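Local coordinates for (2Z,6E)-hedycaryol synthase (Kitasatospora setae, PDB 4MC3), which catalyses the magnesium-dependent 1,11-cyclisation of (2E,6E)-farnesyl diphosphate with water, giving (2Z,6E)-hedycaryol and diphosphate, at residues Val179-Leu184 against Ala212-Ile217; Asn207-Ala212 against His266-Ala271. One frame throughout, in Å; residues are numbered along the deposited sequence.

Helix 204-225 takes part in both contacts: its residues 212-217 meet 179-184 beside the bound nerolidol in contact 1, and its residues 207-212 pack on helix 250-282 in contact 2. The two centres are 11 Å apart, and A212 belongs to both. Direct packing joins them, with V268 CG2 3.5 Å from G213 N and P182 CB 4.2 Å from R210 CD. The centre of contact 1 is about 5 Å, and that of contact 2 about 15 Å, from the centre of the chain. Contact 1 supplies V179, M181 and I217 to the ligand pocket, whereas in contact 2 the side chain of V268 is about 14 Å from the ligand.

Contact 1. Residues Val179-Leu184 against Ala212-Ile217; sequences VGMPWL and AGALHI. With 28U ((3R,6E)-3,7,11-trimethyldodeca-1,6,10-trien-3-ol), chain B.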
loop_
_atom_site.group_PDB
_atom_site.type_symbol
_atom_site.label_atom_id
_atom_site.label_comp_id
_atom_site.label_asym_id
_atom_site.label_seq_id
_atom_site.Cartn_x
_atom_site.Cartn_y
_atom_site.Cartn_z
ATOM N N VAL A 179 -4.295 1.420 3.246
ATOM C CA VAL A 179 -3.391 2.249 2.451
ATOM C C VAL A 179 -2.726 1.429 1.342
ATOM O O VAL A 179 -2.118 2.000 0.458
ATOM C CB VAL A 179 -2.374 2.960 3.402
ATOM C CG1 VAL A 179 -1.341 2.009 3.970
ATOM C CG2 VAL A 179 -1.724 4.141 2.722
ATOM N N GLY A 180 -2.761 0.114 1.458
ATOM C CA GLY A 180 -2.258 -0.768 0.394
ATOM C C GLY A 180 -0.795 -1.080 0.387
ATOM O O GLY A 180 -0.337 -2.014 -0.299
ATOM N N MET A 181 -0.045 -0.318 1.177
ATOM C CA MET A 181 1.400 -0.479 1.275
ATOM C C MET A 181 1.851 -1.936 1.354
ATOM O O MET A 181 2.686 -2.371 0.561
ATOM C CB MET A 181 1.940 0.298 2.479
ATOM C CG MET A 181 2.369 1.720 2.158
ATOM S SD MET A 181 3.079 1.877 0.508
ATOM C CE MET A 181 1.861 2.923 -0.287
ATOM N N PRO A 182 1.312 -2.689 2.310
ATOM C CA PRO A 182 1.795 -4.070 2.534
ATOM C C PRO A 182 1.841 -4.915 1.234
ATOM O O PRO A 182 2.877 -5.542 0.951
ATOM C CB PRO A 182 0.845 -4.605 3.575
ATOM C CG PRO A 182 0.563 -3.388 4.403
ATOM C CD PRO A 182 0.324 -2.331 3.351
ATOM N N TRP A 183 0.770 -4.946 0.460
ATOM C CA TRP A 183 0.808 -5.707 -0.792
ATOM C C TRP A 183 1.617 -5.047 -1.878
ATOM O O TRP A 183 2.275 -5.705 -2.702
ATOM C CB TRP A 183 -0.585 -6.110 -1.293
ATOM C CG TRP A 183 -1.503 -5.045 -1.685
ATOM C CD1 TRP A 183 -2.489 -4.535 -0.929
ATOM C CD2 TRP A 183 -1.560 -4.381 -2.937
ATOM N NE1 TRP A 183 -3.163 -3.565 -1.627
ATOM C CE2 TRP A 183 -2.589 -3.436 -2.867
ATOM C CE3 TRP A 183 -0.793 -4.469 -4.133
ATOM C CZ2 TRP A 183 -2.921 -2.612 -3.952
ATOM C CZ3 TRP A 183 -1.153 -3.624 -5.202
ATOM C CH2 TRP A 183 -2.174 -2.717 -5.091
ATOM N N LEU A 184 1.648 -3.699 -1.881
ATOM C CA LEU A 184 2.512 -2.999 -2.811
ATOM C C LEU A 184 3.947 -3.371 -2.645
ATOM O O LEU A 184 4.716 -3.645 -3.581
ATOM C CB LEU A 184 2.306 -1.459 -2.738
ATOM C CG LEU A 184 0.951 -1.023 -3.237
ATOM C CD1 LEU A 184 0.629 0.398 -2.763
ATOM C CD2 LEU A 184 0.919 -0.992 -4.769
ATOM N N ALA A 212 5.051 0.619 10.548
ATOM C CA ALA A 212 5.345 2.019 10.738
ATOM C C ALA A 212 5.424 2.778 9.453
ATOM O O ALA A 212 4.957 3.939 9.359
ATOM C CB ALA A 212 6.624 2.189 11.541
ATOM N N GLY A 213 6.028 2.180 8.420
ATOM C CA GLY A 213 6.098 2.838 7.148
ATOM C C GLY A 213 4.711 3.037 6.563
ATOM O O GLY A 213 4.376 4.117 6.021
ATOM N N ALA A 214 3.884 1.984 6.653
ATOM C CA ALA A 214 2.508 2.041 6.110
ATOM C C ALA A 214 1.725 3.136 6.852
ATOM O O ALA A 214 0.968 3.888 6.222
ATOM C CB ALA A 214 1.788 0.708 6.186
ATOM N N LEU A 215 1.901 3.231 8.159
ATOM C CA LEU A 215 1.176 4.200 8.959
ATOM C C LEU A 215 1.694 5.615 8.753
ATOM O O LEU A 215 0.892 6.554 8.735
ATOM C CB LEU A 215 1.154 3.832 10.433
ATOM C CG LEU A 215 0.246 2.626 10.762
ATOM C CD1 LEU A 215 0.330 2.341 12.262
ATOM C CD2 LEU A 215 -1.226 2.749 10.275
ATOM N N HIS A 216 2.984 5.790 8.539
ATOM C CA HIS A 216 3.493 7.136 8.225
ATOM C C HIS A 216 2.814 7.687 6.972
ATOM O O HIS A 216 2.243 8.785 6.951
ATOM C CB HIS A 216 4.985 7.104 8.014
ATOM C CG HIS A 216 5.601 8.442 7.775
ATOM N ND1 HIS A 216 5.516 9.102 6.572
ATOM C CD2 HIS A 216 6.309 9.255 8.607
ATOM C CE1 HIS A 216 6.172 10.260 6.664
ATOM N NE2 HIS A 216 6.664 10.371 7.880
ATOM N N ILE A 217 2.802 6.867 5.903
ATOM C CA ILE A 217 2.224 7.193 4.640
ATOM C C ILE A 217 0.755 7.454 4.798
ATOM O O ILE A 217 0.202 8.409 4.224
ATOM C CB ILE A 217 2.546 6.052 3.634
ATOM C CG1 ILE A 217 4.055 6.028 3.346
ATOM C CG2 ILE A 217 1.746 6.167 2.383
ATOM C CD1 ILE A 217 4.556 4.764 2.674
HETATM C C4 28U B . -0.238 6.285 -0.633
HETATM C C5 28U B . -0.999 5.860 -3.011
HETATM C C6 28U B . -0.415 4.588 -3.595
HETATM C C7 28U B . -1.159 3.700 -4.551
HETATM C C8 28U B . -2.499 3.600 -4.770
HETATM C C10 28U B . -3.553 4.516 -4.202
HETATM C C13 28U B . -5.517 2.487 -2.661
HETATM C C15 28U B . -5.901 3.533 -1.633
HETATM O O16 28U B . -2.445 6.857 -1.268
HETATM C C3 28U B . -1.443 5.836 -1.497
HETATM C C2 28U B . -1.934 4.478 -0.968
HETATM C C1 28U B . -3.025 3.887 -1.520
HETATM C C9 28U B . -3.118 2.248 -5.082
HETATM C C11 28U B . -3.387 1.409 -3.789
HETATM C C12 28U B . -4.275 1.931 -2.648
HETATM C C14 28U B . -6.446 2.530 -3.862
#
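Between V179 and M181, which both pack on A214 and I217, the carbonyl of G180 is met by two groups. L184 N donates to G180 O at 3.0 Å, and the same oxygen lies 3.3 Å above the plane of the W183 ring, offset toward its rim. G180 has a positive phi of 85° and caps the helix that starts at M181, just after helix 168-178 has ended; this is consistent with the helix break of class I terpene cyclases.

Across the contact the meeting is apolar. A214 CB sits 3.7 Å from M181 CB, and V179 CG1 approaches the same methyl while lying 3.7 Å from A214 O. The first torsion of V179 (72°) sets CG1 between backbone N and carbonyl carbon, which leaves CG2 anti to N. I217 splits its branches: CD1 takes M181 CG at 3.8 Å, with the M181 sulphur close by, and CG2 touches both V179 CG2 and the ligand. V179 and M181 each cross the I217 side chain at about a right angle.

Nerolidol lies against this apolar surface, its C4 being 3.6 Å from I217 CG2 and 4.0 Å from M181 CE. Positive phi favours glycine at G180, and a side chain here would probably also crowd ligand C12. The break also turns the V179 carbonyl toward the ligand, while the side chains of V179, M181 and I217 offer the isoprenoid chain a hydrocarbon surface and van der Waals contact, and so probably guide it by shape.

Contact 2. Residues Asn207-Ala212 against His266-Ala271; sequences NKLRRA and HTVLQA
L209 and V268 form one side of the apolar contact between two nearly antiparallel helix segments, 207-212 and 266-271, whose axes approach to 8.6 Å at 157° between their N-to-C directions. L209 CD1 reaches V268 CG1 at 3.6 Å, and the two side chains slant across one another. In L209 a chi1 of 177° sets CG anti to the backbone N, and chi2 near 60° then turns CD1 to V268, bringing the end of the side chain nearer although its CB does not point at the partner helix. Small residues let the backbones draw close: A271 CB is 3.8 Å from L209 N, and A212 CB touches both T267 CG2 (3.6 Å) and V268 CG2 (3.7 Å). A296 and V299 of helix 286-309 also touch L209, tying a third helix into the packing.

Aliphatic and polar parts separate along K208. Its chain is extended throughout and crosses T267 at about a right angle, with CE 3.7 Å from T267 CG2 and CG over A271 CB. The T267 hydroxyl turns to its own helix, where OG1 is hydrogen-bonded to A263 O.

In the polar group, K208 NZ and Q270 NE2 are 3.2 Å apart, but both are donors and do not bond to each other. Both are bound by E274, which probably accounts for their closeness: OE1 forms a salt bridge with K208 NZ, while OE2 accepts a hydrogen bond from Q270 NE2. An alanine in place of K208 would probably leave E274 without its lysine charge and open a gap beside the T267 methyl. The helices thus meet along a seam of methyl and methylene contacts, bordered at the more exposed side by a carboxylate that takes the lysine ammonium on one oxygen and the glutamine amide on the other.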
loop_
_atom_site.group_PDB
_atom_site.type_symbol
_atom_site.label_atom_id
_atom_site.label_comp_id
_atom_site.label_asym_id
_atom_site.label_seq_id
_atom_site.Cartn_x
_atom_site.Cartn_y
_atom_site.Cartn_z
ATOM N N ASN A 207 8.389 -6.644 10.315
ATOM C CA ASN A 207 6.983 -6.358 10.604
ATOM C C ASN A 207 6.811 -4.953 11.164
ATOM O O ASN A 207 5.857 -4.250 10.820
ATOM C CB ASN A 207 6.383 -7.404 11.574
ATOM C CG ASN A 207 6.260 -8.794 10.978
ATOM O OD1 ASN A 207 6.225 -9.013 9.775
ATOM N ND2 ASN A 207 6.141 -9.763 11.868
ATOM N N LYS A 208 7.730 -4.537 12.028
ATOM C CA LYS A 208 7.704 -3.239 12.664
ATOM C C LYS A 208 7.903 -2.171 11.626
ATOM O O LYS A 208 7.249 -1.093 11.654
ATOM C CB LYS A 208 8.789 -3.189 13.736
ATOM C CG LYS A 208 8.950 -1.874 14.511
ATOM C CD LYS A 208 10.017 -2.085 15.588
ATOM C CE LYS A 208 10.398 -0.789 16.278
ATOM N NZ LYS A 208 11.310 -0.998 17.445
ATOM N N LEU A 209 8.856 -2.413 10.728
ATOM C CA LEU A 209 9.126 -1.471 9.623
ATOM C C LEU A 209 7.916 -1.319 8.700
ATOM O O LEU A 209 7.574 -0.180 8.307
ATOM C CB LEU A 209 10.337 -2.001 8.803
ATOM C CG LEU A 209 10.737 -1.190 7.560
ATOM C CD1 LEU A 209 11.113 0.230 7.895
ATOM C CD2 LEU A 209 11.880 -1.903 6.845
ATOM N N ARG A 210 7.339 -2.447 8.323
ATOM C CA ARG A 210 6.199 -2.470 7.394
ATOM C C ARG A 210 5.025 -1.675 8.024
ATOM O O ARG A 210 4.419 -0.838 7.369
ATOM C CB ARG A 210 5.777 -3.920 7.115
ATOM C CG ARG A 210 4.560 -4.142 6.228
ATOM C CD ARG A 210 4.176 -5.604 6.019
ATOM N NE ARG A 210 5.280 -6.290 5.372
ATOM C CZ ARG A 210 6.090 -7.224 5.925
ATOM N NH1 ARG A 210 5.894 -7.714 7.117
ATOM N NH2 ARG A 210 7.108 -7.684 5.201
ATOM N N ARG A 211 4.702 -1.936 9.276
ATOM C CA ARG A 211 3.607 -1.239 9.936
ATOM C C ARG A 211 3.870 0.236 10.067
ATOM O O ARG A 211 3.008 1.078 9.712
ATOM C CB ARG A 211 3.299 -1.860 11.313
ATOM C CG ARG A 211 2.278 -1.012 12.091
ATOM C CD ARG A 211 1.936 -1.656 13.427
ATOM N NE ARG A 211 1.178 -0.704 14.227
ATOM C CZ ARG A 211 -0.126 -0.733 14.487
ATOM N NH1 ARG A 211 -0.911 -1.688 14.044
ATOM N NH2 ARG A 211 -0.620 0.228 15.258
ATOM N N ALA A 212 5.051 0.619 10.548
ATOM C CA ALA A 212 5.345 2.019 10.738
ATOM C C ALA A 212 5.424 2.778 9.453
ATOM O O ALA A 212 4.957 3.939 9.359
ATOM C CB ALA A 212 6.624 2.189 11.541
ATOM N N HIS A 266 10.347 7.726 13.452
ATOM C CA HIS A 266 11.384 7.248 14.346
ATOM C C HIS A 266 11.335 5.739 14.547
ATOM O O HIS A 266 12.374 5.099 14.653
ATOM C CB HIS A 266 11.371 8.047 15.635
ATOM C CG HIS A 266 11.893 9.444 15.437
ATOM N ND1 HIS A 266 13.239 9.721 15.345
ATOM C CD2 HIS A 266 11.253 10.617 15.215
ATOM C CE1 HIS A 266 13.408 11.013 15.126
ATOM N NE2 HIS A 266 12.218 11.579 15.040
ATOM N N THR A 267 10.131 5.152 14.462
ATOM C CA THR A 267 9.969 3.713 14.471
ATOM C C THR A 267 10.568 3.058 13.196
ATOM O O THR A 267 11.174 1.972 13.277
ATOM C CB THR A 267 8.484 3.339 14.657
ATOM O OG1 THR A 267 7.994 3.916 15.887
ATOM C CG2 THR A 267 8.292 1.875 14.737
ATOM N N VAL A 268 10.391 3.704 12.039
ATOM C CA VAL A 268 11.033 3.237 10.805
ATOM C C VAL A 268 12.561 3.229 10.953
ATOM O O VAL A 268 13.209 2.238 10.606
ATOM C CB VAL A 268 10.603 4.043 9.557
ATOM C CG1 VAL A 268 11.543 3.815 8.378
ATOM C CG2 VAL A 268 9.154 3.642 9.219
ATOM N N LEU A 269 13.100 4.327 11.489
ATOM C CA LEU A 269 14.564 4.494 11.651
ATOM C C LEU A 269 15.108 3.410 12.570
ATOM O O LEU A 269 16.099 2.714 12.251
ATOM C CB LEU A 269 14.895 5.897 12.150
ATOM C CG LEU A 269 14.735 7.026 11.130
ATOM C CD1 LEU A 269 14.748 8.397 11.803
ATOM C CD2 LEU A 269 15.801 6.931 10.040
ATOM N N GLN A 270 14.423 3.216 13.685
ATOM C CA GLN A 270 14.791 2.167 14.646
ATOM C C GLN A 270 14.697 0.775 14.048
ATOM O O GLN A 270 15.599 -0.029 14.217
ATOM C CB GLN A 270 13.912 2.245 15.899
ATOM C CG GLN A 270 14.403 1.360 17.051
ATOM C CD GLN A 270 13.469 1.329 18.269
ATOM O OE1 GLN A 270 12.581 2.168 18.426
ATOM N NE2 GLN A 270 13.676 0.344 19.140
ATOM N N ALA A 271 13.590 0.475 13.350
ATOM C CA ALA A 271 13.385 -0.856 12.807
ATOM C C ALA A 271 14.455 -1.236 11.773
ATOM O O ALA A 271 14.790 -2.422 11.603
ATOM C CB ALA A 271 12.017 -0.986 12.170
#